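Nicotinate-nucleotide--dimethylbenzimidazole phosphoribosyltransferase (Thermus thermophilus HB8, PDB 1WX1) probably catalyses transfer of the phosphoribosyl group of nicotinate mononucleotide to 5,6-dimethylbenzimidazole, giving alpha-ribazole 5'-phosphate and nicotinate on the way to cobalamin. Local coordinates at residues 156-161 with 234-239; 166-171 with 251-256; 44-49 with 91-96. All blocks are in the same frame, centred on the assembly; numbering follows the deposited sequence.

Interaction 1. Residues 156-161 with 234-239; sequences TLLAAG and AGIYLE
Ala160 meets Tyr237 and Ile236 at the tight end of this contact, where a strand of the central parallel sheet packs against a helix running almost exactly antiparallel to it (173°, axes 8.5 Å apart). The methyl of Ala160 sits against the phenol end of Tyr237, with CB 3.6 Å from ring atom CZ, at an oblique angle to the ring. CG of Tyr237 is anti to its own carbonyl carbon (chi1 -75°), and the ring reaches from there across to the strand. Its OH takes a weak bond from the backbone N of Ala160 (3.4 Å, 134° at the hydrogen). CG2 of Ile236 rests on the same methyl and also on Leu158, whose CD2 lies 4.0 Å away; those two side chains cross at about a right angle. Packing thins toward Glu239, which is partly exposed: its carboxylate leads away from the strand to salt bridges with Arg144 and Arg148 on helix 133-152. Leu158 also touches that helix, through Ala147. Between the two segments the contact is thus mainly apolar, with one weak hydrogen bond; the buried Tyr237 hydroxyl is satisfied chiefly by the carbonyl O of Val248 on the neighbouring strand, a polar tie from helix to sheet.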
loop_
_atom_site.group_PDB
_atom_site.type_symbol
_atom_site.label_atom_id
_atom_site.label_comp_id
_atom_site.label_asym_id
_atom_site.label_seq_id
_atom_site.Cartn_x
_atom_site.Cartn_y
_atom_site.Cartn_z
ATOM N N THR A 156 17.282 4.463 -6.669
ATOM C CA THR A 156 16.826 5.827 -6.388
ATOM C C THR A 156 16.148 5.884 -5.018
ATOM O O THR A 156 15.800 6.953 -4.519
ATOM C CB THR A 156 15.858 6.335 -7.465
ATOM O OG1 THR A 156 14.652 5.568 -7.426
ATOM C CG2 THR A 156 16.496 6.204 -8.850
ATOM N N LEU A 157 15.935 4.714 -4.434
ATOM C CA LEU A 157 15.379 4.594 -3.088
ATOM C C LEU A 157 15.959 3.288 -2.580
ATOM O O LEU A 157 16.132 2.340 -3.347
ATOM C CB LEU A 157 13.847 4.586 -3.073
ATOM C CG LEU A 157 12.976 3.617 -3.858
ATOM C CD1 LEU A 157 11.560 3.714 -3.312
ATOM C CD2 LEU A 157 13.002 3.953 -5.340
ATOM N N LEU A 158 16.264 3.246 -1.291
ATOM C CA LEU A 158 16.917 2.087 -0.707
ATOM C C LEU A 158 16.239 1.513 0.526
ATOM O O LEU A 158 15.817 2.245 1.420
ATOM C CB LEU A 158 18.355 2.482 -0.360
ATOM C CG LEU A 158 19.300 1.436 0.220
ATOM C CD1 LEU A 158 19.565 0.357 -0.824
ATOM C CD2 LEU A 158 20.596 2.119 0.644
ATOM N N ALA A 159 16.134 0.191 0.562
ATOM C CA ALA A 159 15.538 -0.493 1.697
ATOM C C ALA A 159 16.520 -1.554 2.168
ATOM O O ALA A 159 17.426 -1.943 1.428
ATOM C CB ALA A 159 14.225 -1.145 1.290
ATOM N N ALA A 160 16.355 -2.004 3.406
ATOM C CA ALA A 160 17.210 -3.052 3.935
ATOM C C ALA A 160 16.289 -4.203 4.302
ATOM O O ALA A 160 15.110 -3.996 4.614
ATOM C CB ALA A 160 17.973 -2.567 5.172
ATOM N N GLY A 161 16.826 -5.414 4.228
ATOM C CA GLY A 161 16.067 -6.599 4.577
ATOM C C GLY A 161 16.916 -7.428 5.525
ATOM O O GLY A 161 18.142 -7.263 5.573
ATOM N N ALA A 234 22.615 -1.278 9.692
ATOM C CA ALA A 234 22.907 0.102 10.070
ATOM C C ALA A 234 23.840 0.695 9.001
ATOM O O ALA A 234 23.709 1.861 8.621
ATOM C CB ALA A 234 23.580 0.141 11.429
ATOM N N GLY A 235 24.776 -0.122 8.518
ATOM C CA GLY A 235 25.705 0.331 7.496
ATOM C C GLY A 235 25.004 0.635 6.186
ATOM O O GLY A 235 25.344 1.599 5.492
ATOM N N ILE A 236 24.022 -0.190 5.843
ATOM C CA ILE A 236 23.262 0.008 4.615
ATOM C C ILE A 236 22.572 1.370 4.660
ATOM O O ILE A 236 22.637 2.137 3.696
ATOM C CB ILE A 236 22.206 -1.112 4.442
ATOM C CG1 ILE A 236 22.920 -2.436 4.148
ATOM C CG2 ILE A 236 21.208 -0.750 3.324
ATOM C CD1 ILE A 236 22.030 -3.666 4.297
ATOM N N TYR A 237 21.929 1.680 5.786
ATOM C CA TYR A 237 21.229 2.956 5.916
ATOM C C TYR A 237 22.171 4.159 6.008
ATOM O O TYR A 237 21.871 5.221 5.464
ATOM C CB TYR A 237 20.275 2.918 7.120
ATOM C CG TYR A 237 19.016 2.098 6.869
ATOM C CD1 TYR A 237 18.661 1.051 7.719
ATOM C CD2 TYR A 237 18.190 2.367 5.778
ATOM C CE1 TYR A 237 17.518 0.290 7.488
ATOM C CE2 TYR A 237 17.038 1.609 5.538
ATOM C CZ TYR A 237 16.713 0.571 6.399
ATOM O OH TYR A 237 15.604 -0.205 6.152
ATOM N N LEU A 238 23.306 3.997 6.679
ATOM C CA LEU A 238 24.269 5.091 6.791
ATOM C C LEU A 238 24.780 5.484 5.406
ATOM O O LEU A 238 24.952 6.668 5.103
ATOM C CB LEU A 238 25.450 4.678 7.678
ATOM C CG LEU A 238 25.180 4.575 9.182
ATOM C CD1 LEU A 238 26.410 4.025 9.890
ATOM C CD2 LEU A 238 24.804 5.954 9.729
ATOM N N GLU A 239 25.014 4.481 4.565
ATOM C CA GLU A 239 25.508 4.710 3.211
ATOM C C GLU A 239 24.424 5.360 2.351
ATOM O O GLU A 239 24.703 6.278 1.568
ATOM C CB GLU A 239 25.945 3.382 2.581
ATOM C CG GLU A 239 26.625 3.515 1.214
ATOM C CD GLU A 239 27.984 4.198 1.287
ATOM O OE1 GLU A 239 28.621 4.158 2.360
ATOM O OE2 GLU A 239 28.428 4.761 0.262
#

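Interaction 2. Residues 166-171 with 251-256; sequences GNTTAA and GFPVTA
Ala171 and Pro253 meet where two helices start out side by side, their axes 38° apart and 8.8 Å from each other at closest approach. The methyl of Ala171 points toward the other helix and lies 3.6 Å from CA of Pro253, so that little more than a methyl separates the two backbones at this point. The same methyl has Ala256 CB at 3.9 Å, one turn further along, and the ring of Phe252 beside it, so a single small side chain is packed by three residues of helix 252-264.

Pro253 turns its ring toward Asn167. The two side chains cross at about a right angle, with Asn167 OD1 3.5 Å from Pro253 CG and ND2 nearer to CB. The amide nitrogen finds its polar partners elsewhere, in the carboxylates of Asp162 and Glu229. Both helices follow strands of the same parallel sheet, 157-163 and 247-249, in the alternating strand-and-helix manner of an alpha/beta fold, and each is preceded by a glycine at its N-cap, Gly166 and Gly251. Asn167, in the first turn, lies about 9 Å from Glu304, the predicted proton acceptor, measured between side chains.

Phe252 completes the interface. Its CG is anti to the backbone N (chi1 -172°), and the ring extends toward helix 167-179, bringing CE1 to 3.5 Å from the carbonyl O of Thr168. That oxygen lies at the ring edge, near its plane, whereas CB of Ala171 approaches obliquely, 3.8 Å from CE1. On the partly exposed flank, CG2 of Thr168 touches Pro253 CG more loosely, at 4.2 Å.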
loop_
_atom_site.group_PDB
_atom_site.type_symbol
_atom_site.label_atom_id
_atom_site.label_comp_id
_atom_site.label_asym_id
_atom_site.label_seq_id
_atom_site.Cartn_x
_atom_site.Cartn_y
_atom_site.Cartn_z
ATOM N N GLY A 166 16.388 -16.432 14.729
ATOM C CA GLY A 166 16.663 -15.940 16.066
ATOM C C GLY A 166 16.981 -14.456 16.118
ATOM O O GLY A 166 17.266 -13.924 17.190
ATOM N N ASN A 167 16.911 -13.762 14.987
ATOM C CA ASN A 167 17.262 -12.349 15.022
ATOM C C ASN A 167 16.244 -11.411 15.679
ATOM O O ASN A 167 16.563 -10.259 15.957
ATOM C CB ASN A 167 17.659 -11.856 13.619
ATOM C CG ASN A 167 16.479 -11.627 12.704
ATOM O OD1 ASN A 167 15.333 -11.903 13.045
ATOM N ND2 ASN A 167 16.765 -11.107 11.516
ATOM N N THR A 168 15.033 -11.890 15.956
ATOM C CA THR A 168 14.065 -11.019 16.615
ATOM C C THR A 168 14.472 -10.867 18.084
ATOM O O THR A 168 14.126 -9.888 18.736
ATOM C CB THR A 168 12.619 -11.567 16.515
ATOM O OG1 THR A 168 12.510 -12.787 17.249
ATOM C CG2 THR A 168 12.253 -11.822 15.061
ATOM N N THR A 169 15.222 -11.835 18.604
ATOM C CA THR A 169 15.679 -11.745 19.979
ATOM C C THR A 169 16.831 -10.747 20.021
ATOM O O THR A 169 16.881 -9.885 20.898
ATOM C CB THR A 169 16.140 -13.120 20.517
ATOM O OG1 THR A 169 15.017 -14.005 20.562
ATOM C CG2 THR A 169 16.705 -12.986 21.926
ATOM N N ALA A 170 17.749 -10.854 19.062
ATOM C CA ALA A 170 18.877 -9.929 18.987
ATOM C C ALA A 170 18.342 -8.516 18.725
ATOM O O ALA A 170 18.868 -7.541 19.259
ATOM C CB ALA A 170 19.837 -10.340 17.864
ATOM N N ALA A 171 17.302 -8.416 17.901
ATOM C CA ALA A 171 16.708 -7.117 17.588
ATOM C C ALA A 171 16.063 -6.519 18.842
ATOM O O ALA A 171 16.137 -5.311 19.067
ATOM C CB ALA A 171 15.671 -7.264 16.483
ATOM N N GLY A 251 10.700 -4.466 8.746
ATOM C CA GLY A 251 10.184 -4.866 10.045
ATOM C C GLY A 251 11.020 -4.587 11.278
ATOM O O GLY A 251 11.884 -3.718 11.279
ATOM N N PHE A 252 10.759 -5.365 12.329
ATOM C CA PHE A 252 11.417 -5.226 13.627
ATOM C C PHE A 252 12.952 -5.305 13.608
ATOM O O PHE A 252 13.627 -4.395 14.098
ATOM C CB PHE A 252 10.814 -6.265 14.596
ATOM C CG PHE A 252 11.255 -6.114 16.030
ATOM C CD1 PHE A 252 11.825 -7.192 16.711
ATOM C CD2 PHE A 252 11.081 -4.915 16.710
ATOM C CE1 PHE A 252 12.208 -7.076 18.049
ATOM C CE2 PHE A 252 11.461 -4.788 18.050
ATOM C CZ PHE A 252 12.027 -5.871 18.720
ATOM N N PRO A 253 13.527 -6.385 13.046
ATOM C CA PRO A 253 14.991 -6.488 13.013
ATOM C C PRO A 253 15.624 -5.396 12.148
ATOM O O PRO A 253 16.628 -4.792 12.529
ATOM C CB PRO A 253 15.226 -7.895 12.450
ATOM C CG PRO A 253 13.998 -8.651 12.907
ATOM C CD PRO A 253 12.906 -7.649 12.612
ATOM N N VAL A 254 15.037 -5.133 10.984
ATOM C CA VAL A 254 15.573 -4.093 10.106
ATOM C C VAL A 254 15.515 -2.727 10.786
ATOM O O VAL A 254 16.456 -1.941 10.713
ATOM C CB VAL A 254 14.802 -4.035 8.760
ATOM C CG1 VAL A 254 15.129 -2.735 8.014
ATOM C CG2 VAL A 254 15.193 -5.241 7.898
ATOM N N THR A 255 14.404 -2.450 11.456
ATOM C CA THR A 255 14.243 -1.177 12.133
ATOM C C THR A 255 15.192 -1.071 13.320
ATOM O O THR A 255 15.597 0.021 13.690
ATOM C CB THR A 255 12.774 -0.980 12.562
ATOM O OG1 THR A 255 11.947 -1.062 11.395
ATOM C CG2 THR A 255 12.567 0.397 13.200
ATOM N N ALA A 256 15.560 -2.205 13.914
ATOM C CA ALA A 256 16.514 -2.178 15.022
ATOM C C ALA A 256 17.849 -1.709 14.432
ATOM O O ALA A 256 18.591 -0.952 15.060
ATOM C CB ALA A 256 16.663 -3.572 15.639
#

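Interaction 3. Residues 44-49 with 91-96; sequences LGRGAV and AADCAV
Arg46 and Asp93 pair just ahead of two parallel strands. Arg46 NH1 donates to Asp93 OD1 at 2.8 Å in a salt bridge; the oxygen lies close to the guanidinium plane, but NH1 meets it from above the carboxylate plane, and the two planes are turned 48° apart. A bend at chi2 (73°) turns CD aside, and the guanidinium lies with one face over the backbone of the other strand, the N of Ala95 3.5 Å above the plane. From there the backbone takes over. Gly47 N donates to Asp93 O (3.0 Å), Gly47 O accepts from Ala95 N (2.8 Å), and Val49 N donates to Ala95 O (2.9 Å); Val49 bonds onward to the backbone of Tyr97. This is regular parallel pairing within the central sheet, where strand 47-54 runs between 94-100 and 157-163. On its far side, Ala48 bonds through its backbone to Leu157 and Ala159, while Arg46 O accepts from Thr156 OG1. Arg316 of helix 306-321 bonds to Gly45 O through NE and to Ala92 O through NH2. Carbonyl O of Gly47 also receives a CA-H...O contact from Cys94, and that of Ala95 one from Ala48. CG1 of Val49 touches SG of Cys94 and CG2 of Val96.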
loop_
_atom_site.group_PDB
_atom_site.type_symbol
_atom_site.label_atom_id
_atom_site.label_comp_id
_atom_site.label_asym_id
_atom_site.label_seq_id
_atom_site.Cartn_x
_atom_site.Cartn_y
_atom_site.Cartn_z
ATOM N N LEU A 44 11.130 9.479 -8.756
ATOM C CA LEU A 44 11.711 8.237 -8.273
ATOM C C LEU A 44 11.625 7.190 -9.367
ATOM O O LEU A 44 10.790 7.277 -10.266
ATOM C CB LEU A 44 10.968 7.737 -7.034
ATOM C CG LEU A 44 11.159 8.537 -5.744
ATOM C CD1 LEU A 44 10.279 7.938 -4.646
ATOM C CD2 LEU A 44 12.626 8.507 -5.328
ATOM N N GLY A 45 12.498 6.199 -9.292
ATOM C CA GLY A 45 12.477 5.152 -10.289
ATOM C C GLY A 45 12.838 3.823 -9.667
ATOM O O GLY A 45 12.205 3.374 -8.709
ATOM N N ARG A 46 13.868 3.200 -10.223
ATOM C CA ARG A 46 14.355 1.913 -9.751
ATOM C C ARG A 46 14.673 1.949 -8.262
ATOM O O ARG A 46 15.287 2.894 -7.772
ATOM C CB ARG A 46 15.626 1.545 -10.516
ATOM C CG ARG A 46 16.256 0.225 -10.107
ATOM C CD ARG A 46 15.437 -0.939 -10.612
ATOM N NE ARG A 46 16.193 -2.189 -10.577
ATOM C CZ ARG A 46 15.658 -3.381 -10.821
ATOM N NH1 ARG A 46 14.369 -3.476 -11.113
ATOM N NH2 ARG A 46 16.405 -4.475 -10.764
ATOM N N GLY A 47 14.266 0.913 -7.544
ATOM C CA GLY A 47 14.565 0.859 -6.127
ATOM C C GLY A 47 15.486 -0.321 -5.893
ATOM O O GLY A 47 15.753 -1.092 -6.818
ATOM N N ALA A 48 15.999 -0.452 -4.677
ATOM C CA ALA A 48 16.850 -1.586 -4.341
ATOM C C ALA A 48 16.684 -1.956 -2.873
ATOM O O ALA A 48 16.396 -1.102 -2.034
ATOM C CB ALA A 48 18.332 -1.270 -4.636
ATOM N N VAL A 49 16.824 -3.243 -2.581
ATOM C CA VAL A 49 16.761 -3.724 -1.211
ATOM C C VAL A 49 17.992 -4.600 -1.014
ATOM O O VAL A 49 18.326 -5.424 -1.873
ATOM C CB VAL A 49 15.467 -4.557 -0.918
ATOM C CG1 VAL A 49 15.394 -5.792 -1.819
ATOM C CG2 VAL A 49 15.453 -4.995 0.550
ATOM N N ALA A 91 7.342 -7.139 -8.422
ATOM C CA ALA A 91 6.162 -6.300 -8.572
ATOM C C ALA A 91 6.414 -4.832 -8.239
ATOM O O ALA A 91 5.582 -3.981 -8.541
ATOM C CB ALA A 91 5.027 -6.844 -7.701
ATOM N N ALA A 92 7.557 -4.531 -7.633
ATOM C CA ALA A 92 7.863 -3.156 -7.249
ATOM C C ALA A 92 9.082 -2.523 -7.919
ATOM O O ALA A 92 9.574 -1.492 -7.447
ATOM C CB ALA A 92 8.016 -3.080 -5.735
ATOM N N ASP A 93 9.555 -3.115 -9.015
ATOM C CA ASP A 93 10.728 -2.608 -9.740
ATOM C C ASP A 93 11.839 -2.282 -8.751
ATOM O O ASP A 93 12.306 -1.143 -8.642
ATOM C CB ASP A 93 10.364 -1.365 -10.562
ATOM C CG ASP A 93 11.537 -0.845 -11.386
ATOM O OD1 ASP A 93 12.328 -1.667 -11.895
ATOM O OD2 ASP A 93 11.666 0.386 -11.536
ATOM N N CYS A 94 12.263 -3.310 -8.036
ATOM C CA CYS A 94 13.284 -3.172 -7.022
ATOM C C CYS A 94 14.329 -4.269 -7.183
ATOM O O CYS A 94 13.988 -5.449 -7.244
ATOM C CB CYS A 94 12.619 -3.274 -5.646
ATOM S SG CYS A 94 13.721 -3.168 -4.231
ATOM N N ALA A 95 15.596 -3.873 -7.260
ATOM C CA ALA A 95 16.692 -4.824 -7.389
ATOM C C ALA A 95 16.901 -5.501 -6.036
ATOM O O ALA A 95 16.706 -4.885 -4.990
ATOM C CB ALA A 95 17.973 -4.095 -7.813
ATOM N N VAL A 96 17.291 -6.771 -6.055
ATOM C CA VAL A 96 17.526 -7.496 -4.817
ATOM C C VAL A 96 18.993 -7.875 -4.691
ATOM O O VAL A 96 19.561 -8.494 -5.587
ATOM C CB VAL A 96 16.680 -8.795 -4.734
ATOM C CG1 VAL A 96 17.031 -9.564 -3.462
ATOM C CG2 VAL A 96 15.192 -8.458 -4.743
#

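Along the chain, interaction 3 closes before the others open, whereas interactions 1 and 2 cross, their segments alternating. One parallel sheet relates all three: strand 47-54 pairs with 94-100 in interaction 3 and, through its other edge, with 157-163, the strand of interaction 1. The centres of 1 and 3 are about 13 Å apart, joined by the bond from Ala159 N to Ala48 O. Strand 157-163 then leads into helix 167-179 of interaction 2, its centre about 16 Å from that of interaction 1, where Val254 packs on Tyr237 and Ala160. Interactions 2 and 3 do not touch, their centres about 23 Å apart. Each contact has a side chain within about 10 Å of that of Glu304, the predicted proton acceptor.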